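PDB 3I3L: alkylhalidase CmlS from Streptomyces venezuelae, which is a flavin-dependent halogenase of chloramphenicol biosynthesis that carries FAD in a covalent link to an aspartate. Local coordinates for residues Thr474-Thr479 with Gly562-Tyr567; Gly480-Leu485 with Asn506-Asp511; Gln523-Leu528 with Lys540-Val545; Thr467-Ser472 with Glu572-Gln577. All blocks are in the same frame, centred on the assembly; numbering follows the deposited sequence.

Contact 1: residues Thr474-Thr479 with Gly562-Tyr567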
loop_
_atom_site.group_PDB
_atom_site.type_symbol
_atom_site.label_atom_id
_atom_site.label_comp_id
_atom_site.label_asym_id
_atom_site.label_seq_id
_atom_site.Cartn_x
_atom_site.Cartn_y
_atom_site.Cartn_z
ATOM N N THR A 474 5.190 -10.426 33.096
ATOM C CA THR A 474 5.907 -11.352 33.938
ATOM C C THR A 474 5.641 -12.778 33.523
ATOM O O THR A 474 6.326 -13.691 33.976
ATOM C CB THR A 474 5.522 -11.143 35.428
ATOM O OG1 THR A 474 4.102 -11.243 35.574
ATOM C CG2 THR A 474 5.955 -9.742 35.899
ATOM N N ARG A 475 4.633 -12.988 32.683
ATOM C CA ARG A 475 4.390 -14.329 32.160
ATOM C C ARG A 475 3.911 -14.359 30.700
ATOM O O ARG A 475 2.915 -13.710 30.381
ATOM C CB ARG A 475 3.369 -15.036 33.065
ATOM C CG ARG A 475 2.860 -16.361 32.522
ATOM C CD ARG A 475 1.780 -16.903 33.428
ATOM N NE ARG A 475 1.281 -18.209 33.000
ATOM C CZ ARG A 475 0.147 -18.737 33.470
ATOM N NH1 ARG A 475 -0.263 -19.945 33.058
ATOM N NH2 ARG A 475 -0.598 -18.051 34.348
ATOM N N PHE A 476 4.597 -15.117 29.837
ATOM C CA PHE A 476 4.144 -15.302 28.448
ATOM C C PHE A 476 3.569 -16.696 28.272
ATOM O O PHE A 476 4.124 -17.650 28.802
ATOM C CB PHE A 476 5.301 -15.157 27.414
ATOM C CG PHE A 476 5.629 -13.740 27.022
ATOM C CD1 PHE A 476 4.693 -12.948 26.389
ATOM C CD2 PHE A 476 6.901 -13.206 27.268
ATOM C CE1 PHE A 476 4.995 -11.651 25.982
ATOM C CE2 PHE A 476 7.216 -11.909 26.899
ATOM C CZ PHE A 476 6.259 -11.125 26.240
ATOM N N LYS A 477 2.520 -16.821 27.456
ATOM C CA LYS A 477 2.041 -18.128 26.946
ATOM C C LYS A 477 2.202 -18.262 25.419
ATOM O O LYS A 477 2.044 -17.279 24.643
ATOM C CB LYS A 477 0.566 -18.287 27.254
ATOM C CG LYS A 477 0.229 -18.237 28.749
ATOM C CD LYS A 477 -1.301 -18.572 28.909
ATOM C CE LYS A 477 -1.722 -18.661 30.358
ATOM N NZ LYS A 477 -3.196 -18.392 30.473
ATOM N N TRP A 478 2.516 -19.456 24.976
ATOM C CA TRP A 478 2.640 -19.719 23.542
ATOM C C TRP A 478 1.340 -20.373 23.069
ATOM O O TRP A 478 0.674 -21.073 23.846
ATOM C CB TRP A 478 3.820 -20.642 23.298
ATOM C CG TRP A 478 4.146 -20.992 21.895
ATOM C CD1 TRP A 478 3.863 -22.175 21.263
ATOM C CD2 TRP A 478 4.865 -20.187 20.938
ATOM N NE1 TRP A 478 4.349 -22.135 19.980
ATOM C CE2 TRP A 478 4.975 -20.938 19.764
ATOM C CE3 TRP A 478 5.440 -18.924 20.982
ATOM C CZ2 TRP A 478 5.620 -20.453 18.616
ATOM C CZ3 TRP A 478 6.081 -18.441 19.864
ATOM C CH2 TRP A 478 6.184 -19.199 18.698
ATOM N N THR A 479 0.986 -20.131 21.811
ATOM C CA THR A 479 -0.257 -20.665 21.232
ATOM C C THR A 479 0.064 -22.001 20.568
ATOM O O THR A 479 0.829 -22.059 19.592
ATOM C CB THR A 479 -0.908 -19.691 20.207
ATOM O OG1 THR A 479 -1.107 -18.395 20.807
ATOM C CG2 THR A 479 -2.278 -20.227 19.731
ATOM N N GLY A 562 -0.475 -13.291 17.283
ATOM C CA GLY A 562 -1.246 -14.159 18.168
ATOM C C GLY A 562 -0.487 -15.397 18.638
ATOM O O GLY A 562 -1.069 -16.279 19.252
ATOM N N LEU A 563 0.811 -15.454 18.369
ATOM C CA LEU A 563 1.669 -16.497 18.902
ATOM C C LEU A 563 2.094 -16.316 20.379
ATOM O O LEU A 563 2.275 -17.302 21.054
ATOM C CB LEU A 563 2.900 -16.710 18.005
ATOM C CG LEU A 563 2.632 -17.365 16.654
ATOM C CD1 LEU A 563 3.669 -17.011 15.623
ATOM C CD2 LEU A 563 2.497 -18.888 16.794
ATOM N N LEU A 564 2.286 -15.076 20.847
ATOM C CA LEU A 564 2.490 -14.795 22.273
ATOM C C LEU A 564 1.342 -14.015 22.904
ATOM O O LEU A 564 0.811 -13.035 22.329
ATOM C CB LEU A 564 3.789 -13.981 22.519
ATOM C CG LEU A 564 5.176 -14.580 22.366
ATOM C CD1 LEU A 564 6.217 -13.513 22.420
ATOM C CD2 LEU A 564 5.382 -15.620 23.459
ATOM N N THR A 565 0.985 -14.435 24.118
ATOM C CA THR A 565 0.070 -13.682 24.945
ATOM C C THR A 565 0.775 -13.299 26.255
ATOM O O THR A 565 1.370 -14.140 26.907
ATOM C CB THR A 565 -1.113 -14.535 25.325
ATOM O OG1 THR A 565 -1.523 -15.293 24.191
ATOM C CG2 THR A 565 -2.260 -13.657 25.840
ATOM N N GLY A 566 0.640 -12.056 26.664
ATOM C CA GLY A 566 1.333 -11.559 27.815
ATOM C C GLY A 566 0.443 -11.301 28.988
ATOM O O GLY A 566 -0.698 -10.877 28.834
ATOM N N TYR A 567 0.969 -11.562 30.182
ATOM C CA TYR A 567 0.191 -11.378 31.376
ATOM C C TYR A 567 0.975 -10.551 32.395
ATOM O O TYR A 567 2.192 -10.712 32.524
ATOM C CB TYR A 567 -0.205 -12.742 31.942
ATOM C CG TYR A 567 -1.157 -13.486 31.060
ATOM C CD1 TYR A 567 -2.535 -13.270 31.156
ATOM C CD2 TYR A 567 -0.689 -14.379 30.091
ATOM C CE1 TYR A 567 -3.433 -13.976 30.330
ATOM C CE2 TYR A 567 -1.580 -15.079 29.246
ATOM C CZ TYR A 567 -2.940 -14.880 29.390
ATOM O OH TYR A 567 -3.792 -15.567 28.570
HETATM O O HOH W 1 -0.409 -17.498 23.578
#
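Backbone hydrogen bonding sets the register of K477 against T565, a hydrogen-bonded antiparallel pair. K477 N reaches T565 O at 3.0 Å and T565 N returns a bond to K477 O at 3.1 Å. The short segments of strand run at 155° to each other. At one end T474 and R475 both face Y567: Y567 O takes T474 N at 3.1 Å and R475 N more weakly, which is the geometry of a classic beta bulge. At the other end, where G562 closes a Schellman motif after helix 551-560, T479 OG1 donates to G562 O over 2.6 Å. A water joins K477 O, T479 OG1 and T565 OG1.

Apolar contacts gather on the face carrying F476, W478 and L564. L564 CD1 sits above the F476 ring, offset toward its rim. The indole of W478 swings anti to its backbone N (chi1 -178°), which lays it side by side with L563, both side chains pointing the same way; L563 CD2 lies over one face of the indole toward its rim, 3.9 Å from W478 CZ2. L528 of helix 519-531 packs on this same face.

Polar and aliphatic contacts mix on the other face. The extended K477 chain crosses Y567 at about a right angle, with K477 CD 3.5 Å from Y567 CE2, while K477 NZ makes a weak bond to Y567 OH. R475 turns its charge to E532.

Together these features describe an antiparallel pairing with one bulge, in which strand 564-568 is the central member of a three-stranded sheet in the C-terminal domain.

Contact 2: residues Gly480-Leu485 with Asn506-Asp511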
loop_
_atom_site.group_PDB
_atom_site.type_symbol
_atom_site.label_atom_id
_atom_site.label_comp_id
_atom_site.label_asym_id
_atom_site.label_seq_id
_atom_site.Cartn_x
_atom_site.Cartn_y
_atom_site.Cartn_z
ATOM N N GLY A 480 -0.508 -23.074 21.123
ATOM C CA GLY A 480 -0.117 -24.446 20.776
ATOM C C GLY A 480 0.931 -24.950 21.762
ATOM O O GLY A 480 1.338 -24.230 22.693
ATOM N N GLY A 481 1.391 -26.177 21.575
ATOM C CA GLY A 481 2.407 -26.735 22.497
ATOM C C GLY A 481 3.754 -26.906 21.817
ATOM O O GLY A 481 4.741 -27.356 22.423
ATOM N N LYS A 482 3.802 -26.562 20.539
ATOM C CA LYS A 482 5.026 -26.700 19.791
ATOM C C LYS A 482 5.462 -25.370 19.178
ATOM O O LYS A 482 4.628 -24.558 18.765
ATOM C CB LYS A 482 4.804 -27.753 18.744
ATOM C CG LYS A 482 3.336 -27.780 18.272
ATOM C CD LYS A 482 3.024 -29.099 17.516
ATOM C CE LYS A 482 1.502 -29.352 17.343
ATOM N NZ LYS A 482 1.320 -30.599 16.489
ATOM N N ALA A 483 6.773 -25.137 19.194
ATOM C CA ALA A 483 7.388 -24.051 18.448
ATOM C C ALA A 483 8.205 -24.669 17.325
ATOM O O ALA A 483 9.155 -25.445 17.578
ATOM C CB ALA A 483 8.296 -23.160 19.370
ATOM N N VAL A 484 7.825 -24.340 16.089
ATOM C CA VAL A 484 8.517 -24.873 14.913
ATOM C C VAL A 484 8.999 -23.855 13.871
ATOM O O VAL A 484 8.502 -22.730 13.780
ATOM C CB VAL A 484 7.676 -25.926 14.165
ATOM C CG1 VAL A 484 7.373 -27.103 15.091
ATOM C CG2 VAL A 484 6.403 -25.281 13.607
ATOM N N LEU A 485 9.980 -24.289 13.092
ATOM C CA LEU A 485 10.429 -23.551 11.930
ATOM C C LEU A 485 9.619 -23.968 10.691
ATOM O O LEU A 485 9.409 -25.161 10.429
ATOM C CB LEU A 485 11.928 -23.761 11.719
ATOM C CG LEU A 485 12.775 -23.127 12.815
ATOM C CD1 LEU A 485 14.239 -23.269 12.489
ATOM C CD2 LEU A 485 12.381 -21.658 13.007
ATOM N N ASN A 506 3.772 -22.041 15.042
ATOM C CA ASN A 506 3.337 -23.161 15.874
ATOM C C ASN A 506 2.981 -24.417 15.025
ATOM O O ASN A 506 3.096 -24.409 13.791
ATOM C CB ASN A 506 2.183 -22.741 16.790
ATOM C CG ASN A 506 0.924 -22.401 16.025
ATOM O OD1 ASN A 506 -0.049 -21.902 16.592
ATOM N ND2 ASN A 506 0.946 -22.641 14.737
ATOM N N GLY A 507 2.551 -25.498 15.662
ATOM C CA GLY A 507 2.231 -26.700 14.898
ATOM C C GLY A 507 1.070 -26.489 13.934
ATOM O O GLY A 507 0.920 -27.201 12.942
ATOM N N GLU A 508 0.253 -25.495 14.246
ATOM C CA GLU A 508 -0.988 -25.256 13.558
ATOM C C GLU A 508 -0.778 -24.078 12.598
ATOM O O GLU A 508 -1.666 -23.236 12.365
ATOM C CB GLU A 508 -2.095 -25.006 14.595
ATOM C CG GLU A 508 -2.337 -26.226 15.535
ATOM C CD GLU A 508 -1.276 -26.398 16.663
ATOM O OE1 GLU A 508 -0.667 -25.380 17.071
ATOM O OE2 GLU A 508 -1.054 -27.544 17.158
ATOM N N GLY A 509 0.444 -24.011 12.074
ATOM C CA GLY A 509 0.745 -23.167 10.951
ATOM C C GLY A 509 0.780 -21.667 11.176
ATOM O O GLY A 509 1.345 -20.970 10.327
ATOM N N LEU A 510 0.178 -21.148 12.267
ATOM C CA LEU A 510 0.306 -19.702 12.628
ATOM C C LEU A 510 1.763 -19.306 12.629
ATOM O O LEU A 510 2.619 -20.044 13.141
ATOM C CB LEU A 510 -0.226 -19.391 14.012
ATOM C CG LEU A 510 -1.524 -18.643 14.239
ATOM C CD1 LEU A 510 -1.620 -18.272 15.723
ATOM C CD2 LEU A 510 -1.638 -17.424 13.346
ATOM N N ASP A 511 2.056 -18.147 12.055
ATOM C CA ASP A 511 3.440 -17.751 11.972
ATOM C C ASP A 511 3.655 -16.262 12.133
ATOM O O ASP A 511 2.707 -15.476 12.275
ATOM C CB ASP A 511 4.071 -18.264 10.672
ATOM C CG ASP A 511 3.423 -17.653 9.406
ATOM O OD1 ASP A 511 3.737 -18.197 8.314
ATOM O OD2 ASP A 511 2.606 -16.684 9.481
#
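K482 lies alongside G507, and its side chain can be traced outward over the turn that begins at N506. From CB, a chi1 of 31° directs the chain toward that turn, and beyond CG it runs extended. CG is the first atom to touch, 3.6 Å from G507 N. CD continues over the same residue, 3.6 Å from G507 CA. CE still borders that carbon and also approaches the E508 carboxylate, lying 3.1 Å from E508 OE2. At the tip, NZ forms a long salt bridge with E508 OE2 at 3.9 Å, so the charge pairing is loose although the aliphatic part fits closely. The two side chains cross at about a right angle, E508 being bent at chi2 (77°) so that its carboxylate comes back toward K482.

The surface beneath the lysine is a type I beta turn from N506 to G509, with G509 N bonded to N506 O at 3.2 Å; it leads from strand 498-506 to the short strand 511-512 of a three-stranded antiparallel sheet.

The backbone of K482 takes part as well: N506 CA makes a CH...O contact with K482 O at 3.5 Å, and that carbonyl also accepts the indole N-H of W478. Further along, V484 sets CG2 against the start of the turn, 3.4 Å from N506 O. On the other flank Q526 of helix 519-531 bonds to G481 O and A483 N.

Contact 3: residues Gln523-Leu528 with Lys540-Val545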
loop_
_atom_site.group_PDB
_atom_site.type_symbol
_atom_site.label_atom_id
_atom_site.label_comp_id
_atom_site.label_asym_id
_atom_site.label_seq_id
_atom_site.Cartn_x
_atom_site.Cartn_y
_atom_site.Cartn_z
ATOM N N GLN A 523 14.294 -22.935 19.870
ATOM C CA GLN A 523 14.435 -23.512 21.197
ATOM C C GLN A 523 13.987 -22.554 22.268
ATOM O O GLN A 523 13.244 -22.939 23.185
ATOM C CB GLN A 523 15.870 -23.916 21.447
ATOM C CG GLN A 523 16.176 -25.263 20.852
ATOM C CD GLN A 523 15.668 -26.381 21.741
ATOM O OE1 GLN A 523 14.891 -26.156 22.697
ATOM N NE2 GLN A 523 16.100 -27.599 21.436
ATOM N N ILE A 524 14.399 -21.300 22.129
ATOM C CA ILE A 524 13.893 -20.269 22.996
ATOM C C ILE A 524 12.381 -20.397 23.185
ATOM O O ILE A 524 11.892 -20.401 24.321
ATOM C CB ILE A 524 14.235 -18.855 22.498
ATOM C CG1 ILE A 524 15.768 -18.703 22.401
ATOM C CG2 ILE A 524 13.546 -17.812 23.397
ATOM C CD1 ILE A 524 16.274 -17.317 22.009
ATOM N N PHE A 525 11.650 -20.555 22.086
ATOM C CA PHE A 525 10.197 -20.438 22.144
ATOM C C PHE A 525 9.496 -21.698 22.603
ATOM O O PHE A 525 8.406 -21.629 23.168
ATOM C CB PHE A 525 9.627 -19.848 20.844
ATOM C CG PHE A 525 10.057 -18.417 20.627
ATOM C CD1 PHE A 525 9.386 -17.371 21.256
ATOM C CD2 PHE A 525 11.184 -18.126 19.862
ATOM C CE1 PHE A 525 9.821 -16.026 21.111
ATOM C CE2 PHE A 525 11.608 -16.819 19.707
ATOM C CZ PHE A 525 10.930 -15.761 20.341
ATOM N N GLN A 526 10.138 -22.833 22.376
ATOM C CA GLN A 526 9.729 -24.110 22.944
ATOM C C GLN A 526 9.841 -24.082 24.492
ATOM O O GLN A 526 8.946 -24.502 25.206
ATOM C CB GLN A 526 10.639 -25.214 22.395
ATOM C CG GLN A 526 10.160 -26.608 22.797
ATOM C CD GLN A 526 8.765 -26.816 22.304
ATOM O OE1 GLN A 526 8.483 -26.644 21.100
ATOM N NE2 GLN A 526 7.856 -27.173 23.207
ATOM N N ASP A 527 10.949 -23.547 24.981
ATOM C CA ASP A 527 11.171 -23.361 26.415
ATOM C C ASP A 527 10.115 -22.426 26.958
ATOM O O ASP A 527 9.504 -22.699 28.006
ATOM C CB ASP A 527 12.567 -22.786 26.687
ATOM C CG ASP A 527 13.703 -23.769 26.365
ATOM O OD1 ASP A 527 13.466 -24.991 26.297
ATOM O OD2 ASP A 527 14.856 -23.319 26.197
ATOM N N LEU A 528 9.850 -21.347 26.223
ATOM C CA LEU A 528 8.781 -20.434 26.609
ATOM C C LEU A 528 7.426 -21.172 26.712
ATOM O O LEU A 528 6.666 -20.962 27.657
ATOM C CB LEU A 528 8.699 -19.229 25.656
ATOM C CG LEU A 528 7.753 -18.114 26.048
ATOM C CD1 LEU A 528 8.249 -16.758 25.462
ATOM C CD2 LEU A 528 6.273 -18.373 25.637
ATOM N N LYS A 540 16.583 -11.492 27.221
ATOM C CA LYS A 540 17.915 -12.013 27.496
ATOM C C LYS A 540 18.294 -13.192 26.604
ATOM O O LYS A 540 19.393 -13.252 26.074
ATOM C CB LYS A 540 18.076 -12.343 28.996
ATOM C CG LYS A 540 19.104 -13.477 29.286
ATOM C CD LYS A 540 19.938 -13.240 30.571
ATOM C CE LYS A 540 20.596 -14.587 31.077
ATOM N NZ LYS A 540 19.600 -15.738 31.276
ATOM N N ARG A 541 17.382 -14.139 26.470
ATOM C CA ARG A 541 17.603 -15.289 25.638
ATOM C C ARG A 541 17.805 -14.888 24.170
ATOM O O ARG A 541 18.611 -15.484 23.458
ATOM C CB ARG A 541 16.395 -16.214 25.729
ATOM C CG ARG A 541 16.246 -16.929 27.047
ATOM C CD ARG A 541 17.262 -18.046 27.210
ATOM N NE ARG A 541 17.195 -19.102 26.187
ATOM C CZ ARG A 541 16.467 -20.227 26.282
ATOM N NH1 ARG A 541 15.673 -20.461 27.311
ATOM N NH2 ARG A 541 16.493 -21.116 25.328
ATOM N N LEU A 542 17.046 -13.898 23.708
ATOM C CA LEU A 542 17.222 -13.413 22.344
ATOM C C LEU A 542 18.610 -12.778 22.183
ATOM O O LEU A 542 19.350 -13.130 21.269
ATOM C CB LEU A 542 16.111 -12.431 21.946
ATOM C CG LEU A 542 14.713 -13.036 21.688
ATOM C CD1 LEU A 542 13.597 -12.004 21.678
ATOM C CD2 LEU A 542 14.714 -13.802 20.407
ATOM N N GLY A 543 18.959 -11.861 23.086
ATOM C CA GLY A 543 20.268 -11.215 23.060
ATOM C C GLY A 543 21.375 -12.255 23.006
ATOM O O GLY A 543 22.337 -12.136 22.259
ATOM N N ALA A 544 21.202 -13.305 23.783
ATOM C CA ALA A 544 22.185 -14.364 23.871
ATOM C C ALA A 544 22.433 -15.076 22.545
ATOM O O ALA A 544 23.430 -15.812 22.381
ATOM C CB ALA A 544 21.752 -15.389 24.955
ATOM N N VAL A 545 21.532 -14.896 21.597
ATOM C CA VAL A 545 21.700 -15.599 20.327
ATOM C C VAL A 545 21.898 -14.636 19.139
ATOM O O VAL A 545 21.640 -14.985 17.983
ATOM C CB VAL A 545 20.562 -16.631 20.110
ATOM C CG1 VAL A 545 19.235 -15.936 19.728
ATOM C CG2 VAL A 545 20.993 -17.667 19.110
#
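The polar part of this contact is a salt bridge between D527 and R541. Both terminal nitrogens of the guanidinium converge on a single carboxylate oxygen: R541 NH2 lies 2.9 Å from D527 OD2 with an N-H...O angle of 160°, and R541 NH1 lies 3.2 Å from the same atom with a more bent angle of 141°. The oxygen sits within a few degrees of the guanidinium plane and is met on its anti side, while the carboxylate plane is turned 50° from that of the guanidinium. The grip is therefore end-on but to one atom, unlike a paired bridge using both oxygens. R541 gets there by folding at chi2 and chi3, which brings its end over I524 CB.

Apolar contacts centre on I524, whose side chain slides past R541 in the opposite direction. Its extended tip reaches segment 540-545, where I524 CD1 is 4.0 Å from V545 CG1 and 4.2 Å from L542 CD2. The same methyl packs against a backbone carbonyl, I524 CD1 lying 3.3 Å from R541 O. A second layer comes from F525, with F525 CZ 4.3 Å from L542 CD2; I524 CG2 lies over the centre of that phenyl ring. L538 of the second helix touches both I524 and F525.

The arrangement is that of a helical hairpin in the C-terminal domain: helices 519-531 and 535-543, separated by a short connection, meet through an apolar layer bordered by one ion pair.

Contact 4: residues Thr467-Ser472 with Glu572-Gln577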
loop_
_atom_site.group_PDB
_atom_site.type_symbol
_atom_site.label_atom_id
_atom_site.label_comp_id
_atom_site.label_asym_id
_atom_site.label_seq_id
_atom_site.Cartn_x
_atom_site.Cartn_y
_atom_site.Cartn_z
ATOM N N THR A 467 6.968 0.489 26.061
ATOM C CA THR A 467 8.063 0.006 26.931
ATOM C C THR A 467 7.547 -0.413 28.289
ATOM O O THR A 467 7.940 -1.430 28.820
ATOM C CB THR A 467 9.150 1.099 27.108
ATOM O OG1 THR A 467 9.864 1.279 25.873
ATOM C CG2 THR A 467 10.136 0.712 28.217
ATOM N N LYS A 468 6.674 0.407 28.852
ATOM C CA LYS A 468 5.989 0.103 30.091
ATOM C C LYS A 468 5.149 -1.183 30.030
ATOM O O LYS A 468 5.077 -1.918 31.020
ATOM C CB LYS A 468 5.131 1.299 30.528
ATOM C CG LYS A 468 4.098 0.982 31.592
ATOM C CD LYS A 468 4.071 1.991 32.733
ATOM C CE LYS A 468 4.815 1.397 33.962
ATOM N NZ LYS A 468 4.871 2.245 35.200
ATOM N N ARG A 469 4.512 -1.462 28.901
ATOM C CA ARG A 469 3.620 -2.633 28.830
ATOM C C ARG A 469 4.451 -3.908 28.750
ATOM O O ARG A 469 4.212 -4.873 29.496
ATOM C CB ARG A 469 2.641 -2.546 27.675
ATOM C CG ARG A 469 1.505 -1.591 27.875
ATOM C CD ARG A 469 0.965 -1.227 26.494
ATOM N NE ARG A 469 -0.209 -0.359 26.540
ATOM C CZ ARG A 469 -1.468 -0.795 26.583
ATOM N NH1 ARG A 469 -1.752 -2.106 26.586
ATOM N NH2 ARG A 469 -2.462 0.090 26.631
ATOM N N LEU A 470 5.453 -3.900 27.878
ATOM C CA LEU A 470 6.322 -5.048 27.717
ATOM C C LEU A 470 6.982 -5.387 29.069
ATOM O O LEU A 470 7.089 -6.571 29.448
ATOM C CB LEU A 470 7.387 -4.779 26.651
ATOM C CG LEU A 470 6.901 -4.789 25.189
ATOM C CD1 LEU A 470 7.900 -4.210 24.276
ATOM C CD2 LEU A 470 6.611 -6.238 24.740
ATOM N N ASN A 471 7.408 -4.353 29.803
ATOM C CA ASN A 471 8.131 -4.569 31.073
ATOM C C ASN A 471 7.232 -5.169 32.128
ATOM O O ASN A 471 7.720 -5.897 32.996
ATOM C CB ASN A 471 8.823 -3.275 31.588
ATOM C CG ASN A 471 10.090 -2.915 30.789
ATOM O OD1 ASN A 471 10.515 -1.763 30.765
ATOM N ND2 ASN A 471 10.685 -3.901 30.133
ATOM N N SER A 472 5.926 -4.908 32.019
ATOM C CA SER A 472 4.973 -5.398 32.999
ATOM C C SER A 472 4.635 -6.868 32.784
ATOM O O SER A 472 3.867 -7.440 33.554
ATOM C CB SER A 472 3.670 -4.590 32.976
ATOM O OG SER A 472 2.919 -4.953 31.843
ATOM N N GLU A 572 -3.581 -10.116 34.619
ATOM C CA GLU A 572 -4.377 -9.568 33.535
ATOM C C GLU A 572 -3.566 -9.578 32.234
ATOM O O GLU A 572 -2.352 -9.361 32.234
ATOM C CB GLU A 572 -4.873 -8.154 33.855
ATOM C CG GLU A 572 -5.857 -8.085 35.011
ATOM C CD GLU A 572 -7.231 -8.668 34.671
ATOM O OE1 GLU A 572 -7.824 -8.235 33.668
ATOM O OE2 GLU A 572 -7.720 -9.562 35.401
ATOM N N LYS A 573 -4.259 -9.825 31.134
ATOM C CA LYS A 573 -3.641 -9.847 29.820
ATOM C C LYS A 573 -3.036 -8.478 29.507
ATOM O O LYS A 573 -3.575 -7.458 29.941
ATOM C CB LYS A 573 -4.690 -10.209 28.784
ATOM C CG LYS A 573 -4.116 -10.733 27.475
ATOM C CD LYS A 573 -5.237 -11.294 26.578
ATOM C CE LYS A 573 -6.102 -12.361 27.312
ATOM N NZ LYS A 573 -7.284 -12.770 26.434
ATOM N N VAL A 574 -1.913 -8.460 28.795
ATOM C CA VAL A 574 -1.289 -7.186 28.419
ATOM C C VAL A 574 -1.302 -7.034 26.883
ATOM O O VAL A 574 -0.673 -7.814 26.167
ATOM C CB VAL A 574 0.131 -7.014 29.015
ATOM C CG1 VAL A 574 0.847 -5.774 28.420
ATOM C CG2 VAL A 574 0.093 -6.889 30.588
ATOM N N PHE A 575 -2.052 -6.044 26.388
ATOM C CA PHE A 575 -2.191 -5.856 24.928
ATOM C C PHE A 575 -1.138 -4.938 24.325
ATOM O O PHE A 575 -0.986 -3.797 24.745
ATOM C CB PHE A 575 -3.600 -5.398 24.543
ATOM C CG PHE A 575 -4.687 -6.304 25.083
ATOM C CD1 PHE A 575 -4.895 -7.584 24.535
ATOM C CD2 PHE A 575 -5.488 -5.892 26.164
ATOM C CE1 PHE A 575 -5.900 -8.432 25.052
ATOM C CE2 PHE A 575 -6.493 -6.744 26.695
ATOM C CZ PHE A 575 -6.694 -8.001 26.133
ATOM N N VAL A 576 -0.404 -5.473 23.356
ATOM C CA VAL A 576 0.623 -4.729 22.658
ATOM C C VAL A 576 0.353 -4.775 21.133
ATOM O O VAL A 576 0.033 -5.834 20.560
ATOM C CB VAL A 576 2.001 -5.339 22.964
ATOM C CG1 VAL A 576 3.045 -4.883 22.019
ATOM C CG2 VAL A 576 2.423 -5.056 24.437
ATOM N N GLN A 577 0.465 -3.611 20.501
ATOM C CA GLN A 577 0.640 -3.505 19.040
ATOM C C GLN A 577 1.544 -2.307 18.715
ATOM O O GLN A 577 1.321 -1.190 19.207
ATOM C CB GLN A 577 -0.705 -3.415 18.281
ATOM C CG GLN A 577 -1.592 -2.209 18.621
ATOM C CD GLN A 577 -3.053 -2.462 18.227
ATOM O OE1 GLN A 577 -3.350 -3.317 17.368
ATOM N NE2 GLN A 577 -3.977 -1.730 18.853
#
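R469 lays the base of its side chain over V574, with R469 CB 3.8 Å from V574 CG1. That methyl also comes 3.6 Å from R469 O, so the valine rests on both the side chain and the backbone of the last helical turn. V574 CG1 stands anti to its own backbone N (chi1 171°), which carries this branch toward R469, while the other branch, CG2, meets S472 OG at 3.6 Å.

The same R469 CB has a second neighbour in V576, whose CG2 is 4.1 Å away. V576 CG2 also lies 4.4 Å from L470 CD2, extending the apolar strip; V555 and V556 of helix 551-560 touch L470 and V576 respectively.

Past CB, R469 runs extended from CG to NE and crosses the backbone at F575. R469 CD is 3.7 Å from F575 O, and R469 NH1 lies 2.6 Å from that same carbonyl oxygen, which sits oblique to the guanidinium. Its NE belongs to a salt bridge with D465, one helical turn earlier, so NE is paired within its own helix where the side chain passes F575.

At the helix end, S472 OG donates to R469 O at 2.7 Å. The hydroxyl thus turns back on the final turn of helix 456-471 beside the valine methyls.

Aliphatic packing between the helix and the segment around strand 573-574 thus carries much of this contact, while the clear polar bonds, R469 with D465 and S472 OG with R469 O, stay on the helix side of it.

How the contacts relate
Following the chain, helix 456-471 enters contact 4, and strand 473-478 follows at once in contact 1. Contact 2 then joins 480-485 to 506-511, and contact 3 pairs 523-528 with 540-545. Contact 1 closes at 562-567 and contact 4 last, at 572-577. Contacts 2 and 3 are therefore in series, both nested inside contact 1, which is itself nested inside contact 4; none cross. Strand 564-568 links contacts 1 and 4 through its pairing with strand 573-574. L528 and F525 pack contact 3 onto contact 1, L563 meets the turn of contact 2, and Q526 ties contacts 2 and 3 together.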